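Local coordinates for phenylacetic acid degradation protein PaaI (Thermus thermophilus HB8, PDB 1WLU) that probably hydrolyses acyl-CoA thioesters, as a hot dog-fold thioesterase associated with phenylacetic acid degradation, at residues 25-30 against 40-45; 48-53 against 96-101; 53-56 against 60-63. All blocks are in the same frame, centred on the assembly; numbering follows the deposited sequence.

Overall arrangement
The three contacts follow helix 40-56 along the concave side of the antiparallel sheet in this hot dog fold. Contact 1 holds the start of the helix against the end of strand 20-26, contact 2 seats its middle on strand 93-102, and contact 3 ties its C-terminal end to strand 61-70. Contact 2 lies about 14 Å from contact 1 and about 11 Å from contact 3, and contacts 1 and 3 about 21 Å apart, centre to centre. Phe51 CE2 of contact 2 packs on Ala63 CB of contact 3, 3.7 Å away. Ala63 binds CoA in another structure of this protein; none is bound here. Glycerol, hydrogen-bonded to Ala63 and Asp48, may mark a pocket.

Contact 1: 25-30 against 40-45; sequences GEVRAD and GGFLYA
Glu26, the last residue of strand 20-26, and Val27 just beyond it meet the ring of Phe42 in the first turn of helix 40-56, where the central helix of the hot dog fold starts its course across the sheet. The approach begins at Gly25, which is still paired with Val80 of strand 79-89. Glu26 touches through its backbone: its O lies 3.8 Å from Phe42 CZ, oblique to the ring. Its side chain leaves in the other direction, and the carboxylate forms a salt bridge with Arg79. Val27 then supplies the apolar part of the contact. Its CG2, anti to the carbonyl carbon and beside the backbone N, is the branch brought to the ring, 4.0 Å from Phe42 CE2, and the two side chains run obliquely to each other. Phe42 reaches across because its CG stands anti to the backbone N (chi1 173°). His31 stacks on this ring, and Phe5 of the second subunit also packs on it, so the small patch belongs to a buried aromatic cluster near the subunit boundary. Beyond Val27 the chain turns from the helix, and Arg28 and Asp30 grip each other instead. Arg28 NH2 donates to the syn lone pair of Asp30 OD2 over 3.1 Å, forming a salt bridge whose acceptor is tilted 31° from the guanidinium plane, and NH2 is also bonded to Ala8 O. A second, weak bond joins Arg28 NE to Asp30 OD1, likewise 3.1 Å long. The two bonds use different nitrogens and different carboxylate oxygens, which probably limits rotation of both groups, with the NE bond the more bent at 129°.

Contact 2: 48-53 against 96-101; sequences DSAFAL and YRVEVV
Phe51 turns the edge of its ring to Tyr96, where helix 40-56, the sausage of the hot dog fold, lies on the sheet that wraps it. Phe51 CD1 is 3.9 Å from Tyr96 CB, which sits near the plane of the phenylalanine ring. One atom farther out, Phe51 CE1 approaches Tyr96 CD1 at 3.9 Å, and the two side chains cross at about a right angle. Having CG anti to the backbone N (chi1 166°) carries the Phe51 ring from the flank of the helix down to strand 93-102.

The helix and strand segments run roughly antiparallel, at 145°, with their axes 8.7 Å apart. Val98 shares in filling this spacing with Phe51 and Tyr96, its two methyls dividing the helix surface between them. CG2 of Val98 meets Phe51 CB at 4.1 Å. The CB of Ala50 points toward the strand, whereas the longer phenylalanine leans in beside it.

All four residues are buried, and the contact is wholly apolar. Phe110 meets the Phe51 ring from strand 105-116, and Ala82 and Ala84 of strand 79-89 touch Val98. Phe51, whose ring borders Ala63, thus probably lines the CoA-binding region as well as the hydrophobic core. On the Val98 side, the packing closes with Ala50 CB 4.3 Å from Val98 CG1.

Contact 3: 53-56 against 60-63; sequences LASN and PAVA. With GOL (glycerol), chain C.
Asn56 spans the gap to Ala61 with both ends of its amide, closing the short turn from helix 40-56 into strand 61-70. On this tight side Ala61 N donates to Asn56 OD1 over 3.2 Å, approaching from 51° above the carbonyl plane. The same oxygen rests 3.5 Å from Pro60 CA. Asn56 ND2 returns a weak bond of 3.5 Å to Ala61 O, but it has firmer partners in Ala52 O, one turn back along the helix, and in O3 of glycerol, 3.1 Å away. With CG roughly opposite the carbonyl carbon, on the side of the backbone N (chi1 -81°), the amide can reach both the helix and the strand. Were the amide lost to an alanine here, Ala61 N would probably be left without its acceptor and the turn less firmly tied.

Looser contact surrounds this bridge. Ser55 OG, bonded to Phe51 O and Ala52 O, only brushes Ala61 CB at 4.4 Å, and exposed Pro60 points its CB away from the helix. Glycerol, probably from the crystallisation liquor, lies on the pocket side: Ala63 N donates to its O2 over 3.0 Å, and His35 of the second subunit also binds it. Ala63 contacts CoA in another structure of this protein. Strand 61-70 continues the sheet by pairing Val62 with Phe115 of strand 105-116, while Tyr96 of strand 93-102 packs against Ala54 and Ser55 at the helix end.

Contact 1: 25-30 against 40-45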
loop_
_atom_site.group_PDB
_atom_site.type_symbol
_atom_site.label_atom_id
_atom_site.label_comp_id
_atom_site.label_asym_id
_atom_site.label_seq_id
_atom_site.Cartn_x
_atom_site.Cartn_y
_atom_site.Cartn_z
ATOM N N GLY A 25 8.887 20.807 -8.773
ATOM C CA GLY A 25 8.799 21.829 -7.753
ATOM C C GLY A 25 10.127 21.962 -7.042
ATOM O O GLY A 25 11.070 21.225 -7.321
ATOM N N GLU A 26 10.207 22.925 -6.136
ATOM C CA GLU A 26 11.419 23.133 -5.364
ATOM C C GLU A 26 11.005 23.118 -3.904
ATOM O O GLU A 26 9.957 23.655 -3.550
ATOM C CB GLU A 26 12.060 24.483 -5.706
ATOM C CG GLU A 26 13.402 24.707 -5.017
ATOM C CD GLU A 26 14.034 26.040 -5.371
ATOM O OE1 GLU A 26 14.173 26.331 -6.577
ATOM O OE2 GLU A 26 14.400 26.793 -4.444
ATOM N N VAL A 27 11.812 22.482 -3.065
ATOM C CA VAL A 27 11.509 22.429 -1.642
ATOM C C VAL A 27 11.813 23.799 -1.047
ATOM O O VAL A 27 12.964 24.236 -1.033
ATOM C CB VAL A 27 12.360 21.359 -0.925
ATOM C CG1 VAL A 27 12.030 21.345 0.561
ATOM C CG2 VAL A 27 12.097 19.988 -1.536
ATOM N N ARG A 28 10.771 24.480 -0.583
ATOM C CA ARG A 28 10.926 25.800 0.016
ATOM C C ARG A 28 10.951 25.673 1.533
ATOM O O ARG A 28 10.712 24.597 2.083
ATOM C CB ARG A 28 9.774 26.715 -0.406
ATOM C CG ARG A 28 9.632 26.876 -1.911
ATOM C CD ARG A 28 8.465 27.786 -2.274
ATOM N NE ARG A 28 7.219 27.368 -1.637
ATOM C CZ ARG A 28 6.006 27.704 -2.066
ATOM N NH1 ARG A 28 5.870 28.466 -3.144
ATOM N NH2 ARG A 28 4.929 27.277 -1.421
ATOM N N ALA A 29 11.237 26.780 2.207
ATOM C CA ALA A 29 11.296 26.795 3.662
ATOM C C ALA A 29 9.982 26.344 4.296
ATOM O O ALA A 29 9.985 25.654 5.317
ATOM C CB ALA A 29 11.654 28.196 4.148
ATOM N N ASP A 30 8.864 26.731 3.689
ATOM C CA ASP A 30 7.549 26.376 4.213
ATOM C C ASP A 30 7.144 24.932 3.928
ATOM O O ASP A 30 6.067 24.504 4.331
ATOM C CB ASP A 30 6.486 27.329 3.652
ATOM C CG ASP A 30 6.384 27.272 2.137
ATOM O OD1 ASP A 30 7.420 27.434 1.461
ATOM O OD2 ASP A 30 5.263 27.071 1.621
ATOM N N GLY A 40 6.732 14.856 4.261
ATOM C CA GLY A 40 6.222 13.760 3.453
ATOM C C GLY A 40 5.005 14.171 2.649
ATOM O O GLY A 40 4.765 13.657 1.553
ATOM N N GLY A 41 4.229 15.099 3.202
ATOM C CA GLY A 41 3.037 15.577 2.530
ATOM C C GLY A 41 3.352 16.411 1.305
ATOM O O GLY A 41 2.562 16.460 0.362
ATOM N N PHE A 42 4.500 17.082 1.315
ATOM C CA PHE A 42 4.883 17.887 0.164
ATOM C C PHE A 42 5.300 16.954 -0.967
ATOM O O PHE A 42 4.885 17.132 -2.113
ATOM C CB PHE A 42 6.044 18.824 0.501
ATOM C CG PHE A 42 6.584 19.554 -0.694
ATOM C CD1 PHE A 42 5.866 20.596 -1.272
ATOM C CD2 PHE A 42 7.779 19.156 -1.284
ATOM C CE1 PHE A 42 6.329 21.230 -2.424
ATOM C CE2 PHE A 42 8.250 19.783 -2.437
ATOM C CZ PHE A 42 7.522 20.820 -3.007
ATOM N N LEU A 43 6.126 15.962 -0.646
ATOM C CA LEU A 43 6.578 15.013 -1.655
ATOM C C LEU A 43 5.391 14.223 -2.193
ATOM O O LEU A 43 5.303 13.957 -3.391
ATOM C CB LEU A 43 7.635 14.075 -1.069
ATOM C CG LEU A 43 8.919 14.780 -0.616
ATOM C CD1 LEU A 43 9.879 13.758 -0.034
ATOM C CD2 LEU A 43 9.560 15.512 -1.792
ATOM N N TYR A 44 4.469 13.854 -1.311
ATOM C CA TYR A 44 3.290 13.123 -1.749
ATOM C C TYR A 44 2.428 14.013 -2.642
ATOM O O TYR A 44 1.943 13.568 -3.680
ATOM C CB TYR A 44 2.472 12.637 -0.549
ATOM C CG TYR A 44 1.216 11.879 -0.934
ATOM C CD1 TYR A 44 0.041 12.553 -1.276
ATOM C CD2 TYR A 44 1.209 10.486 -0.967
ATOM C CE1 TYR A 44 -1.110 11.856 -1.640
ATOM C CE2 TYR A 44 0.069 9.780 -1.329
ATOM C CZ TYR A 44 -1.086 10.467 -1.661
ATOM O OH TYR A 44 -2.216 9.757 -2.005
ATOM N N ALA A 45 2.242 15.271 -2.248
ATOM C CA ALA A 45 1.434 16.191 -3.042
ATOM C C ALA A 45 1.999 16.308 -4.454
ATOM O O ALA A 45 1.251 16.376 -5.431
ATOM C CB ALA A 45 1.392 17.562 -2.378
#

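Contact 2: 48-53 against 96-101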
loop_
_atom_site.group_PDB
_atom_site.type_symbol
_atom_site.label_atom_id
_atom_site.label_comp_id
_atom_site.label_asym_id
_atom_site.label_seq_id
_atom_site.Cartn_x
_atom_site.Cartn_y
_atom_site.Cartn_z
ATOM N N ASP A 48 1.237 12.985 -6.209
ATOM C CA ASP A 48 -0.204 12.913 -6.402
ATOM C C ASP A 48 -0.664 13.834 -7.524
ATOM O O ASP A 48 -1.599 13.510 -8.256
ATOM C CB ASP A 48 -0.922 13.286 -5.105
ATOM C CG ASP A 48 -2.412 13.078 -5.191
ATOM O OD1 ASP A 48 -2.835 11.915 -5.339
ATOM O OD2 ASP A 48 -3.161 14.072 -5.119
ATOM N N SER A 49 -0.013 14.985 -7.655
ATOM C CA SER A 49 -0.375 15.932 -8.706
ATOM C C SER A 49 -0.062 15.356 -10.088
ATOM O O SER A 49 -0.860 15.496 -11.014
ATOM C CB SER A 49 0.354 17.261 -8.498
ATOM O OG SER A 49 -0.081 17.891 -7.303
ATOM N N ALA A 50 1.095 14.712 -10.228
ATOM C CA ALA A 50 1.465 14.103 -11.504
ATOM C C ALA A 50 0.498 12.951 -11.793
ATOM O O ALA A 50 0.070 12.749 -12.928
ATOM C CB ALA A 50 2.898 13.593 -11.443
ATOM N N PHE A 51 0.165 12.204 -10.743
ATOM C CA PHE A 51 -0.767 11.078 -10.793
ATOM C C PHE A 51 -2.141 11.566 -11.269
ATOM O O PHE A 51 -2.760 10.964 -12.149
ATOM C CB PHE A 51 -0.837 10.480 -9.377
ATOM C CG PHE A 51 -1.978 9.527 -9.137
ATOM C CD1 PHE A 51 -2.079 8.330 -9.837
ATOM C CD2 PHE A 51 -2.895 9.788 -8.125
ATOM C CE1 PHE A 51 -3.070 7.404 -9.521
ATOM C CE2 PHE A 51 -3.891 8.868 -7.802
ATOM C CZ PHE A 51 -3.974 7.675 -8.502
ATOM N N ALA A 52 -2.599 12.670 -10.687
ATOM C CA ALA A 52 -3.887 13.253 -11.044
ATOM C C ALA A 52 -3.930 13.682 -12.505
ATOM O O ALA A 52 -4.876 13.366 -13.228
ATOM C CB ALA A 52 -4.176 14.449 -10.149
ATOM N N LEU A 53 -2.905 14.403 -12.943
ATOM C CA LEU A 53 -2.868 14.865 -14.322
ATOM C C LEU A 53 -2.781 13.707 -15.313
ATOM O O LEU A 53 -3.528 13.665 -16.293
ATOM C CB LEU A 53 -1.700 15.835 -14.523
ATOM C CG LEU A 53 -1.878 17.188 -13.823
ATOM C CD1 LEU A 53 -0.648 18.050 -14.048
ATOM C CD2 LEU A 53 -3.126 17.888 -14.355
ATOM N N TYR A 96 -1.184 3.870 -11.906
ATOM C CA TYR A 96 -0.011 4.609 -12.351
ATOM C C TYR A 96 1.152 4.491 -11.385
ATOM O O TYR A 96 0.959 4.349 -10.177
ATOM C CB TYR A 96 -0.358 6.097 -12.508
ATOM C CG TYR A 96 -1.458 6.347 -13.504
ATOM C CD1 TYR A 96 -2.787 6.059 -13.192
ATOM C CD2 TYR A 96 -1.158 6.751 -14.803
ATOM C CE1 TYR A 96 -3.786 6.149 -14.155
ATOM C CE2 TYR A 96 -2.150 6.844 -15.775
ATOM C CZ TYR A 96 -3.457 6.534 -15.444
ATOM O OH TYR A 96 -4.431 6.551 -16.416
ATOM N N ARG A 97 2.360 4.546 -11.937
ATOM C CA ARG A 97 3.579 4.520 -11.143
ATOM C C ARG A 97 4.169 5.916 -11.267
ATOM O O ARG A 97 4.266 6.458 -12.370
ATOM C CB ARG A 97 4.589 3.503 -11.683
ATOM C CG ARG A 97 6.013 3.788 -11.198
ATOM C CD ARG A 97 6.997 2.671 -11.495
ATOM N NE ARG A 97 6.999 2.265 -12.896
ATOM C CZ ARG A 97 6.366 1.194 -13.366
ATOM N NH1 ARG A 97 5.677 0.410 -12.544
ATOM N NH2 ARG A 97 6.426 0.904 -14.658
ATOM N N VAL A 98 4.550 6.501 -10.139
ATOM C CA VAL A 98 5.130 7.832 -10.150
ATOM C C VAL A 98 6.476 7.834 -9.445
ATOM O O VAL A 98 6.562 7.589 -8.240
ATOM C CB VAL A 98 4.202 8.860 -9.462
ATOM C CG1 VAL A 98 4.788 10.260 -9.601
ATOM C CG2 VAL A 98 2.811 8.811 -10.083
ATOM N N GLU A 99 7.531 8.092 -10.206
ATOM C CA GLU A 99 8.870 8.148 -9.644
ATOM C C GLU A 99 9.185 9.580 -9.237
ATOM O O GLU A 99 9.013 10.511 -10.026
ATOM C CB GLU A 99 9.895 7.658 -10.668
ATOM C CG GLU A 99 9.911 6.145 -10.837
ATOM C CD GLU A 99 10.898 5.680 -11.888
ATOM O OE1 GLU A 99 11.869 6.416 -12.160
ATOM O OE2 GLU A 99 10.707 4.570 -12.431
ATOM N N VAL A 100 9.618 9.755 -7.994
ATOM C CA VAL A 100 9.978 11.074 -7.483
ATOM C C VAL A 100 11.498 11.124 -7.542
ATOM O O VAL A 100 12.186 10.355 -6.863
ATOM C CB VAL A 100 9.467 11.269 -6.041
ATOM C CG1 VAL A 100 9.819 12.661 -5.542
ATOM C CG2 VAL A 100 7.954 11.073 -6.009
ATOM N N VAL A 101 12.009 12.032 -8.366
ATOM C CA VAL A 101 13.439 12.155 -8.606
ATOM C C VAL A 101 14.022 13.531 -8.318
ATOM O O VAL A 101 13.390 14.554 -8.574
ATOM C CB VAL A 101 13.741 11.801 -10.085
ATOM C CG1 VAL A 101 15.235 11.851 -10.352
ATOM C CG2 VAL A 101 13.175 10.425 -10.414
#

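Contact 3: 53-56 against 60-63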
loop_
_atom_site.group_PDB
_atom_site.type_symbol
_atom_site.label_atom_id
_atom_site.label_comp_id
_atom_site.label_asym_id
_atom_site.label_seq_id
_atom_site.Cartn_x
_atom_site.Cartn_y
_atom_site.Cartn_z
ATOM N N LEU A 53 -2.905 14.403 -12.943
ATOM C CA LEU A 53 -2.868 14.865 -14.322
ATOM C C LEU A 53 -2.781 13.707 -15.313
ATOM O O LEU A 53 -3.528 13.665 -16.293
ATOM C CB LEU A 53 -1.700 15.835 -14.523
ATOM C CG LEU A 53 -1.878 17.188 -13.823
ATOM C CD1 LEU A 53 -0.648 18.050 -14.048
ATOM C CD2 LEU A 53 -3.126 17.888 -14.355
ATOM N N ALA A 54 -1.886 12.758 -15.058
ATOM C CA ALA A 54 -1.743 11.620 -15.959
ATOM C C ALA A 54 -3.041 10.826 -16.070
ATOM O O ALA A 54 -3.490 10.502 -17.168
ATOM C CB ALA A 54 -0.618 10.706 -15.485
ATOM N N SER A 55 -3.647 10.509 -14.932
ATOM C CA SER A 55 -4.875 9.730 -14.948
ATOM C C SER A 55 -6.049 10.451 -15.601
ATOM O O SER A 55 -6.846 9.831 -16.306
ATOM C CB SER A 55 -5.253 9.297 -13.524
ATOM O OG SER A 55 -5.458 10.409 -12.667
ATOM N N ASN A 56 -6.152 11.757 -15.390
ATOM C CA ASN A 56 -7.265 12.494 -15.965
ATOM C C ASN A 56 -7.166 12.741 -17.464
ATOM O O ASN A 56 -8.122 13.215 -18.074
ATOM C CB ASN A 56 -7.486 13.791 -15.183
ATOM C CG ASN A 56 -8.282 13.556 -13.906
ATOM O OD1 ASN A 56 -9.511 13.657 -13.896
ATOM N ND2 ASN A 56 -7.585 13.208 -12.828
ATOM N N PRO A 60 -12.316 11.844 -16.516
ATOM C CA PRO A 60 -12.453 12.109 -15.081
ATOM C C PRO A 60 -12.144 10.890 -14.222
ATOM O O PRO A 60 -12.683 9.807 -14.445
ATOM C CB PRO A 60 -13.905 12.557 -14.952
ATOM C CG PRO A 60 -14.145 13.248 -16.265
ATOM C CD PRO A 60 -13.517 12.289 -17.246
ATOM N N ALA A 61 -11.277 11.080 -13.233
ATOM C CA ALA A 61 -10.892 9.988 -12.347
ATOM C C ALA A 61 -10.498 10.522 -10.980
ATOM O O ALA A 61 -9.938 11.613 -10.868
ATOM C CB ALA A 61 -9.731 9.213 -12.954
ATOM N N VAL A 62 -10.799 9.746 -9.944
ATOM C CA VAL A 62 -10.462 10.125 -8.580
ATOM C C VAL A 62 -9.686 8.994 -7.925
ATOM O O VAL A 62 -9.922 7.816 -8.201
ATOM C CB VAL A 62 -11.724 10.432 -7.742
ATOM C CG1 VAL A 62 -12.421 11.671 -8.293
ATOM C CG2 VAL A 62 -12.662 9.240 -7.752
ATOM N N ALA A 63 -8.757 9.359 -7.053
ATOM C CA ALA A 63 -7.933 8.374 -6.374
ATOM C C ALA A 63 -8.708 7.453 -5.448
ATOM O O ALA A 63 -9.641 7.876 -4.763
ATOM C CB ALA A 63 -6.839 9.075 -5.585
HETATM C C1 GOL C . -5.623 12.427 -6.850
HETATM O O1 GOL C . -5.694 12.933 -5.528
HETATM C C2 GOL C . -6.870 12.802 -7.645
HETATM O O2 GOL C . -8.030 12.247 -7.006
HETATM C C3 GOL C . -6.769 12.250 -9.064
HETATM O O3 GOL C . -7.910 12.601 -9.819
#